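Local coordinates for protein ribokinase (Staphylococcus aureus, PDB 3RY7) that phosphorylates D-ribose at O-5 with ATP and magnesium, giving D-ribose 5-phosphate for nucleotide and amino-acid synthesis or the pentose phosphate pathway, at residues Thr57-Asp70 / His80-Thr94. Sequence-based numbering, arbitrary orientation.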
ATOM      1  N   THR A  57      10.021  13.824 -19.309  1.00 35.93           N
ATOM      2  CA  THR A  57       9.737  12.513 -19.901  1.00 32.65           C
ATOM      3  C   THR A  57       8.761  12.488 -21.080  1.00 31.07           C
ATOM      4  O   THR A  57       7.705  13.121 -21.054  1.00 30.33           O
ATOM      5  CB  THR A  57       9.219  11.532 -18.850  1.00 33.74           C
ATOM      6  OG1 THR A  57      10.015  11.637 -17.668  1.00 32.60           O
ATOM      7  CG2 THR A  57       9.246  10.087 -19.401  1.00 25.56           C
ATOM      8  N   THR A  58       9.136  11.721 -22.100  1.00 31.19           N
ATOM      9  CA  THR A  58       8.291  11.436 -23.247  1.00 27.72           C
ATOM     10  C   THR A  58       8.274   9.923 -23.406  1.00 29.25           C
ATOM     11  O   THR A  58       9.312   9.269 -23.266  1.00 28.54           O
ATOM     12  CB  THR A  58       8.863  12.084 -24.515  1.00 33.37           C
ATOM     13  OG1 THR A  58       8.965  13.496 -24.311  1.00 32.86           O
ATOM     14  CG2 THR A  58       7.982  11.810 -25.720  1.00 31.97           C
ATOM     15  N   PHE A  59       7.097   9.357 -23.660  1.00 28.51           N
ATOM     16  CA  PHE A  59       6.939   7.902 -23.733  1.00 20.97           C
ATOM     17  C   PHE A  59       6.395   7.512 -25.095  1.00 23.65           C
ATOM     18  O   PHE A  59       5.315   7.944 -25.486  1.00 26.75           O
ATOM     19  CB  PHE A  59       6.000   7.411 -22.624  1.00 21.03           C
ATOM     20  CG  PHE A  59       5.873   5.912 -22.529  1.00 22.62           C
ATOM     21  CD1 PHE A  59       6.902   5.078 -22.933  1.00 20.37           C
ATOM     22  CD2 PHE A  59       4.724   5.334 -22.009  1.00 19.55           C
ATOM     23  CE1 PHE A  59       6.785   3.694 -22.826  1.00 19.73           C
ATOM     24  CE2 PHE A  59       4.605   3.961 -21.901  1.00 16.57           C
ATOM     25  CZ  PHE A  59       5.629   3.137 -22.307  1.00 19.55           C
ATOM     26  N   ILE A  60       7.172   6.719 -25.823  1.00 21.34           N
ATOM     27  CA  ILE A  60       6.766   6.192 -27.108  1.00 21.56           C
ATOM     28  C   ILE A  60       6.300   4.775 -26.860  1.00 20.36           C
ATOM     29  O   ILE A  60       7.085   3.901 -26.501  1.00 19.16           O
ATOM     30  CB  ILE A  60       7.922   6.170 -28.119  1.00 18.23           C
ATOM     31  CG1 ILE A  60       8.503   7.571 -28.338  1.00 22.14           C
ATOM     32  CG2 ILE A  60       7.454   5.623 -29.431  1.00 20.89           C
ATOM     33  CD1 ILE A  60       9.788   7.558 -29.185  1.00 16.31           C
ATOM     34  N   THR A  61       5.004   4.546 -27.022  1.00 21.88           N
ATOM     35  CA  THR A  61       4.465   3.241 -26.716  1.00 18.80           C
ATOM     36  C   THR A  61       3.310   3.009 -27.674  1.00 18.35           C
ATOM     37  O   THR A  61       2.778   3.958 -28.249  1.00 19.40           O
ATOM     38  CB  THR A  61       4.023   3.172 -25.230  1.00 20.95           C
ATOM     39  OG1 THR A  61       3.741   1.816 -24.866  1.00 21.00           O
ATOM     40  CG2 THR A  61       2.806   4.043 -24.990  1.00 21.10           C
ATOM     41  N   LYS A  62       2.956   1.753 -27.888  1.00 24.09           N
ATOM     42  CA  LYS A  62       1.894   1.421 -28.822  1.00 21.27           C
ATOM     43  C   LYS A  62       0.837   0.558 -28.149  1.00 21.93           C
ATOM     44  O   LYS A  62       1.106  -0.572 -27.747  1.00 17.59           O
ATOM     45  CB  LYS A  62       2.460   0.699 -30.043  1.00 20.92           C
ATOM     46  CG  LYS A  62       1.512   0.654 -31.242  1.00 16.89           C
ATOM     47  CD  LYS A  62       2.192  -0.037 -32.422  1.00 21.69           C
ATOM     48  CE  LYS A  62       1.415   0.119 -33.736  1.00 20.31           C
ATOM     49  NZ  LYS A  62       2.129  -0.611 -34.859  1.00 20.41           N
ATOM     50  N   ILE A  63      -0.364   1.111 -28.034  1.00 20.18           N
ATOM     51  CA  ILE A  63      -1.503   0.378 -27.507  1.00 21.85           C
ATOM     52  C   ILE A  63      -2.539   0.143 -28.595  1.00 26.46           C
ATOM     53  O   ILE A  63      -2.378   0.576 -29.747  1.00 21.26           O
ATOM     54  CB  ILE A  63      -2.176   1.142 -26.383  1.00 23.86           C
ATOM     55  CG1 ILE A  63      -2.662   2.503 -26.890  1.00 20.82           C
ATOM     56  CG2 ILE A  63      -1.198   1.308 -25.213  1.00 23.09           C
ATOM     57  CD1 ILE A  63      -3.189   3.407 -25.779  1.00 20.80           C
ATOM     58  N   GLY A  64      -3.607  -0.554 -28.230  1.00 21.24           N
ATOM     59  CA  GLY A  64      -4.658  -0.837 -29.178  1.00 21.23           C
ATOM     60  C   GLY A  64      -5.688   0.281 -29.181  1.00 28.23           C
ATOM     61  O   GLY A  64      -5.529   1.306 -28.504  1.00 25.55           O
ATOM     62  N   THR A  65      -6.751   0.072 -29.951  1.00 26.52           N
ATOM     63  CA  THR A  65      -7.859   1.004 -30.006  1.00 25.69           C
ATOM     64  C   THR A  65      -9.022   0.464 -29.166  1.00 33.38           C
ATOM     65  O   THR A  65     -10.168   0.885 -29.322  1.00 35.85           O
ATOM     66  CB  THR A  65      -8.304   1.227 -31.463  1.00 28.60           C
ATOM     67  OG1 THR A  65      -8.519  -0.043 -32.098  1.00 26.74           O
ATOM     68  CG2 THR A  65      -7.212   2.000 -32.242  1.00 25.74           C
ATOM     69  N   ASP A  66      -8.709  -0.468 -28.271  1.00 29.69           N
ATOM     70  CA  ASP A  66      -9.708  -1.088 -27.409  1.00 27.11           C
ATOM     71  C   ASP A  66      -9.993  -0.288 -26.132  1.00 25.74           C
ATOM     72  O   ASP A  66     -10.947  -0.577 -25.424  1.00 29.29           O
ATOM     73  CB  ASP A  66      -9.343  -2.552 -27.088  1.00 30.89           C
ATOM     74  CG  ASP A  66      -7.908  -2.707 -26.575  1.00 28.60           C
ATOM     75  OD1 ASP A  66      -7.448  -3.861 -26.421  1.00 22.65           O
ATOM     76  OD2 ASP A  66      -7.245  -1.676 -26.337  1.00 23.38           O
ATOM     77  N   GLY A  67      -9.192   0.733 -25.860  1.00 25.99           N
ATOM     78  CA  GLY A  67      -9.449   1.590 -24.724  1.00 24.96           C
ATOM     79  C   GLY A  67      -9.139   0.973 -23.369  1.00 20.38           C
ATOM     80  O   GLY A  67      -9.392   1.592 -22.340  1.00 27.57           O
ATOM     81  N   VAL A  68      -8.564  -0.225 -23.344  1.00 20.31           N
ATOM     82  CA  VAL A  68      -8.360  -0.895 -22.061  1.00 22.30           C
ATOM     83  C   VAL A  68      -7.267  -0.250 -21.211  1.00 29.54           C
ATOM     84  O   VAL A  68      -7.223  -0.455 -20.005  1.00 29.22           O
ATOM     85  CB  VAL A  68      -8.100  -2.410 -22.199  1.00 23.33           C
ATOM     86  CG1 VAL A  68      -9.357  -3.135 -22.672  1.00 27.30           C
ATOM     87  CG2 VAL A  68      -6.951  -2.693 -23.133  1.00 23.13           C
ATOM     88  N   ALA A  69      -6.387   0.532 -21.828  1.00 23.88           N
ATOM     89  CA  ALA A  69      -5.334   1.218 -21.071  1.00 25.94           C
ATOM     90  C   ALA A  69      -5.608   2.706 -20.898  1.00 30.74           C
ATOM     91  O   ALA A  69      -4.715   3.463 -20.529  1.00 27.48           O
ATOM     92  CB  ALA A  69      -3.985   1.010 -21.732  1.00 23.23           C
ATOM     93  N   ASP A  70      -6.841   3.131 -21.168  1.00 28.43           N
ATOM     94  CA  ASP A  70      -7.181   4.540 -21.038  1.00 25.40           C
ATOM     95  C   ASP A  70      -6.916   5.044 -19.617  1.00 28.67           C
ATOM     96  O   ASP A  70      -6.607   6.222 -19.418  1.00 33.61           O
ATOM     97  CB  ASP A  70      -8.642   4.804 -21.427  1.00 32.07           C
ATOM     98  CG  ASP A  70      -8.866   4.805 -22.938  1.00 36.27           C
ATOM     99  OD1 ASP A  70      -7.897   4.642 -23.716  1.00 30.14           O
ATOM    100  OD2 ASP A  70     -10.030   4.979 -23.353  1.00 42.60           O
ATOM    101  N   HIS A  80       2.739  14.047 -15.899  1.00 36.88           N
ATOM    102  CA  HIS A  80       3.297  15.015 -16.842  1.00 42.48           C
ATOM    103  C   HIS A  80       4.217  14.390 -17.894  1.00 42.10           C
ATOM    104  O   HIS A  80       5.154  15.026 -18.401  1.00 40.78           O
ATOM    105  CB  HIS A  80       3.964  16.185 -16.109  1.00 46.53           C
ATOM    106  CG  HIS A  80       2.995  17.041 -15.354  1.00 51.05           C
ATOM    107  ND1 HIS A  80       2.842  16.969 -13.985  1.00 58.83           N
ATOM    108  CD2 HIS A  80       2.093  17.957 -15.784  1.00 55.48           C
ATOM    109  CE1 HIS A  80       1.904  17.816 -13.602  1.00 54.86           C
ATOM    110  NE2 HIS A  80       1.432  18.429 -14.675  1.00 54.52           N
ATOM    111  N   ILE A  81       3.927  13.143 -18.238  1.00 33.90           N
ATOM    112  CA  ILE A  81       4.613  12.495 -19.335  1.00 32.01           C
ATOM    113  C   ILE A  81       4.024  13.001 -20.639  1.00 36.35           C
ATOM    114  O   ILE A  81       2.806  13.020 -20.803  1.00 39.38           O
ATOM    115  CB  ILE A  81       4.440  10.994 -19.262  1.00 30.54           C
ATOM    116  CG1 ILE A  81       5.134  10.449 -18.006  1.00 33.22           C
ATOM    117  CG2 ILE A  81       4.986  10.347 -20.530  1.00 26.40           C
ATOM    118  CD1 ILE A  81       4.658   9.063 -17.569  1.00 23.65           C
ATOM    119  N   ASP A  82       4.879  13.432 -21.559  1.00 30.30           N
ATOM    120  CA  ASP A  82       4.395  13.911 -22.852  1.00 34.67           C
ATOM    121  C   ASP A  82       3.890  12.705 -23.638  1.00 33.85           C
ATOM    122  O   ASP A  82       4.640  11.770 -23.907  1.00 29.97           O
ATOM    123  CB  ASP A  82       5.492  14.676 -23.606  1.00 31.63           C
ATOM    124  CG  ASP A  82       5.061  15.124 -25.008  1.00 38.56           C
ATOM    125  OD1 ASP A  82       5.878  15.740 -25.722  1.00 43.23           O
ATOM    126  OD2 ASP A  82       3.913  14.866 -25.407  1.00 37.42           O
ATOM    127  N   THR A  83       2.607  12.722 -23.976  1.00 30.89           N
ATOM    128  CA  THR A  83       1.968  11.577 -24.614  1.00 30.65           C
ATOM    129  C   THR A  83       1.730  11.770 -26.112  1.00 31.37           C
ATOM    130  O   THR A  83       1.057  10.951 -26.745  1.00 31.19           O
ATOM    131  CB  THR A  83       0.643  11.242 -23.924  1.00 36.63           C
ATOM    132  OG1 THR A  83      -0.102  12.452 -23.724  1.00 38.15           O
ATOM    133  CG2 THR A  83       0.907  10.603 -22.552  1.00 35.42           C
ATOM    134  N   SER A  84       2.317  12.829 -26.671  1.00 31.97           N
ATOM    135  CA  SER A  84       2.179  13.184 -28.090  1.00 30.51           C
ATOM    136  C   SER A  84       2.515  12.071 -29.069  1.00 30.13           C
ATOM    137  O   SER A  84       2.051  12.077 -30.214  1.00 30.54           O
ATOM    138  CB  SER A  84       3.089  14.363 -28.433  1.00 28.83           C
ATOM    139  OG  SER A  84       2.758  15.489 -27.665  1.00 31.59           O
ATOM    140  N   TYR A  85       3.341  11.129 -28.637  1.00 27.72           N
ATOM    141  CA  TYR A  85       3.868  10.143 -29.560  1.00 23.25           C
ATOM    142  C   TYR A  85       3.331   8.739 -29.316  1.00 25.88           C
ATOM    143  O   TYR A  85       3.754   7.787 -29.959  1.00 24.85           O
ATOM    144  CB  TYR A  85       5.401  10.192 -29.558  1.00 29.56           C
ATOM    145  CG  TYR A  85       5.925  11.569 -29.946  1.00 30.13           C
ATOM    146  CD1 TYR A  85       6.068  11.928 -31.288  1.00 32.18           C
ATOM    147  CD2 TYR A  85       6.230  12.524 -28.975  1.00 30.69           C
ATOM    148  CE1 TYR A  85       6.526  13.193 -31.654  1.00 33.45           C
ATOM    149  CE2 TYR A  85       6.693  13.797 -29.331  1.00 35.52           C
ATOM    150  CZ  TYR A  85       6.840  14.120 -30.673  1.00 35.59           C
ATOM    151  OH  TYR A  85       7.298  15.367 -31.034  1.00 41.42           O
ATOM    152  N   ILE A  86       2.373   8.614 -28.404  1.00 23.95           N
ATOM    153  CA  ILE A  86       1.736   7.318 -28.192  1.00 28.48           C
ATOM    154  C   ILE A  86       0.896   6.918 -29.407  1.00 26.78           C
ATOM    155  O   ILE A  86       0.119   7.717 -29.935  1.00 28.89           O
ATOM    156  CB  ILE A  86       0.848   7.317 -26.946  1.00 28.16           C
ATOM    157  CG1 ILE A  86       1.705   7.518 -25.700  1.00 24.67           C
ATOM    158  CG2 ILE A  86       0.054   6.011 -26.860  1.00 27.82           C
ATOM    159  CD1 ILE A  86       0.897   7.605 -24.434  1.00 24.63           C
ATOM    160  N   ILE A  87       1.060   5.676 -29.836  1.00 22.76           N
ATOM    161  CA  ILE A  87       0.424   5.153 -31.033  1.00 25.05           C
ATOM    162  C   ILE A  87      -0.727   4.219 -30.670  1.00 27.43           C
ATOM    163  O   ILE A  87      -0.599   3.420 -29.745  1.00 23.16           O
ATOM    164  CB  ILE A  87       1.450   4.349 -31.854  1.00 23.12           C
ATOM    165  CG1 ILE A  87       2.637   5.232 -32.226  1.00 25.55           C
ATOM    166  CG2 ILE A  87       0.813   3.750 -33.109  1.00 23.39           C
ATOM    167  CD1 ILE A  87       3.964   4.550 -31.985  1.00 32.03           C
ATOM    168  N   LYS A  88      -1.843   4.317 -31.392  1.00 26.47           N
ATOM    169  CA  LYS A  88      -2.964   3.377 -31.219  1.00 30.42           C
ATOM    170  C   LYS A  88      -3.186   2.623 -32.502  1.00 26.57           C
ATOM    171  O   LYS A  88      -3.179   3.211 -33.580  1.00 33.02           O
ATOM    172  CB  LYS A  88      -4.256   4.085 -30.826  1.00 25.68           C
ATOM    173  CG  LYS A  88      -4.154   4.872 -29.541  1.00 21.78           C
ATOM    174  CD  LYS A  88      -5.529   5.292 -29.028  1.00 32.15           C
ATOM    175  CE  LYS A  88      -5.418   6.335 -27.919  1.00 31.96           C
ATOM    176  NZ  LYS A  88      -6.761   6.730 -27.368  1.00 40.16           N
ATOM    177  N   THR A  89      -3.375   1.319 -32.387  1.00 24.57           N
ATOM    178  CA  THR A  89      -3.538   0.484 -33.557  1.00 23.13           C
ATOM    179  C   THR A  89      -4.703  -0.479 -33.371  1.00 27.23           C
ATOM    180  O   THR A  89      -4.972  -0.936 -32.248  1.00 26.30           O
ATOM    181  CB  THR A  89      -2.295  -0.340 -33.836  1.00 24.07           C
ATOM    182  OG1 THR A  89      -2.501  -1.082 -35.035  1.00 21.81           O
ATOM    183  CG2 THR A  89      -1.999  -1.311 -32.691  1.00 18.08           C
ATOM    184  N   ALA A  90      -5.387  -0.772 -34.476  1.00 22.55           N
ATOM    185  CA  ALA A  90      -6.491  -1.729 -34.486  1.00 32.56           C
ATOM    186  C   ALA A  90      -5.953  -3.082 -34.905  1.00 27.30           C
ATOM    187  O   ALA A  90      -6.668  -4.066 -34.907  1.00 31.91           O
ATOM    188  CB  ALA A  90      -7.581  -1.279 -35.443  1.00 36.36           C
ATOM    189  N   GLU A  91      -4.670  -3.116 -35.238  1.00 28.79           N
ATOM    190  CA  GLU A  91      -3.988  -4.342 -35.632  1.00 28.79           C
ATOM    191  C   GLU A  91      -3.952  -5.396 -34.520  1.00 28.08           C
ATOM    192  O   GLU A  91      -3.893  -6.602 -34.783  1.00 27.73           O
ATOM    193  CB  GLU A  91      -2.557  -4.003 -36.058  1.00 33.00           C
ATOM    194  CG  GLU A  91      -1.640  -5.224 -36.297  1.00 32.96           C
ATOM    195  CD  GLU A  91      -0.281  -4.837 -36.899  1.00 35.78           C
ATOM    196  OE1 GLU A  91       0.509  -5.745 -37.249  1.00 46.24           O
ATOM    197  OE2 GLU A  91      -0.010  -3.619 -37.019  1.00 38.92           O
ATOM    198  N   ALA A  92      -3.949  -4.936 -33.276  1.00 22.81           N
ATOM    199  CA  ALA A  92      -3.846  -5.842 -32.139  1.00 25.30           C
ATOM    200  C   ALA A  92      -4.492  -5.179 -30.936  1.00 20.96           C
ATOM    201  O   ALA A  92      -4.606  -3.957 -30.879  1.00 22.27           O
ATOM    202  CB  ALA A  92      -2.371  -6.188 -31.837  1.00 21.90           C
ATOM    203  N   LYS A  93      -4.924  -5.993 -29.983  1.00 22.23           N
ATOM    204  CA  LYS A  93      -5.425  -5.470 -28.740  1.00 20.87           C
ATOM    205  C   LYS A  93      -4.247  -4.956 -27.913  1.00 17.50           C
ATOM    206  O   LYS A  93      -3.094  -5.295 -28.176  1.00 17.29           O
ATOM    207  CB  LYS A  93      -6.204  -6.557 -28.018  1.00 27.72           C
ATOM    208  CG  LYS A  93      -7.412  -7.043 -28.811  1.00 28.68           C
ATOM    209  CD  LYS A  93      -8.033  -8.253 -28.146  1.00 34.84           C
ATOM    210  CE  LYS A  93      -6.988  -9.352 -27.939  1.00 38.46           C
ATOM    211  NZ  LYS A  93      -6.877 -10.285 -29.110  1.00 38.25           N
ATOM    212  N   THR A  94      -4.529  -4.104 -26.943  1.00 18.26           N
ATOM    213  CA  THR A  94      -3.485  -3.624 -26.058  1.00 19.95           C
ATOM    214  C   THR A  94      -2.766  -4.787 -25.387  1.00 21.42           C
ATOM    215  O   THR A  94      -3.374  -5.814 -25.078  1.00 20.53           O
ATOM    216  CB  THR A  94      -4.055  -2.684 -25.010  1.00 22.38           C
ATOM    217  OG1 THR A  94      -4.691  -1.602 -25.695  1.00 21.87           O
ATOM    218  CG2 THR A  94      -2.941  -2.149 -24.097  1.00 18.85           C
TER
HETATM  219  O   HOH W   1       7.923  14.663 -17.553  1.00 33.48           O
HETATM  220  O   HOH W   2       8.706  15.332 -26.326  1.00 47.57           O
HETATM  221  O   HOH W   3       4.514  10.459 -26.246  1.00 28.75           O
HETATM  222  O   HOH W   4      -0.011  -1.038 -36.474  1.00 33.50           O
HETATM  223  O   HOH W   5      -7.186  -2.594 -30.394  1.00 27.41           O
HETATM  224  O   HOH W   6      -5.964   1.268 -24.468  1.00 31.15           O
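Strands 56-64 and 87-89 are the parallel pair of a beta-alpha-beta unit at one margin of the large sheet of this pfkB-family kinase, with helix 70-78 as the crossover. Ile87 sits between two backbone bonds: its N donates to Thr61 O (2.9 Å, nearly straight at 178°), and its O accepts from Ile63 N. Thr89 N then bonds to Ile63 O. Further back, Asp82 N reaches Thr57 O at 2.9 Å. Between these two bonded patches residues 82-86 turn away from strand 56-64, and water 3 bridges Phe59 O, Asp82 O and Tyr85 N.

On one face, the extended Lys62 chain runs over Ile87, with CG 3.7 Å from Ile87 CG2. Its CE continues to Thr89 CB, and water 4 links NZ to Thr89 OG1 and Glu91 OE2. NZ also bonds to Thr118 O and forms a salt bridge with Asp123.

On the other face, Ile63 lies alongside Thr94. Thr94 OG1 donates to the syn lone pair of Asp66 OD2 (2.6 Å) and accepts from Gly64 N (2.9 Å). Thr94 N meets Asp66 OD1 at 3.0 Å, 29° out of the carboxylate plane. Asp66 CG lies between its own backbone N and carbonyl carbon (chi1 51°), which turns both oxygens to Thr94. Val68 CG2 presses on Thr94 CB at 3.5 Å.

The carboxylate holds Thr94 by both hydroxyl and backbone N, and the Gly64 N-H helps fix the hydroxyl's rotation. This ties the loop after strand 56-64 to the residue just before strand 95-101 of the smaller sheet.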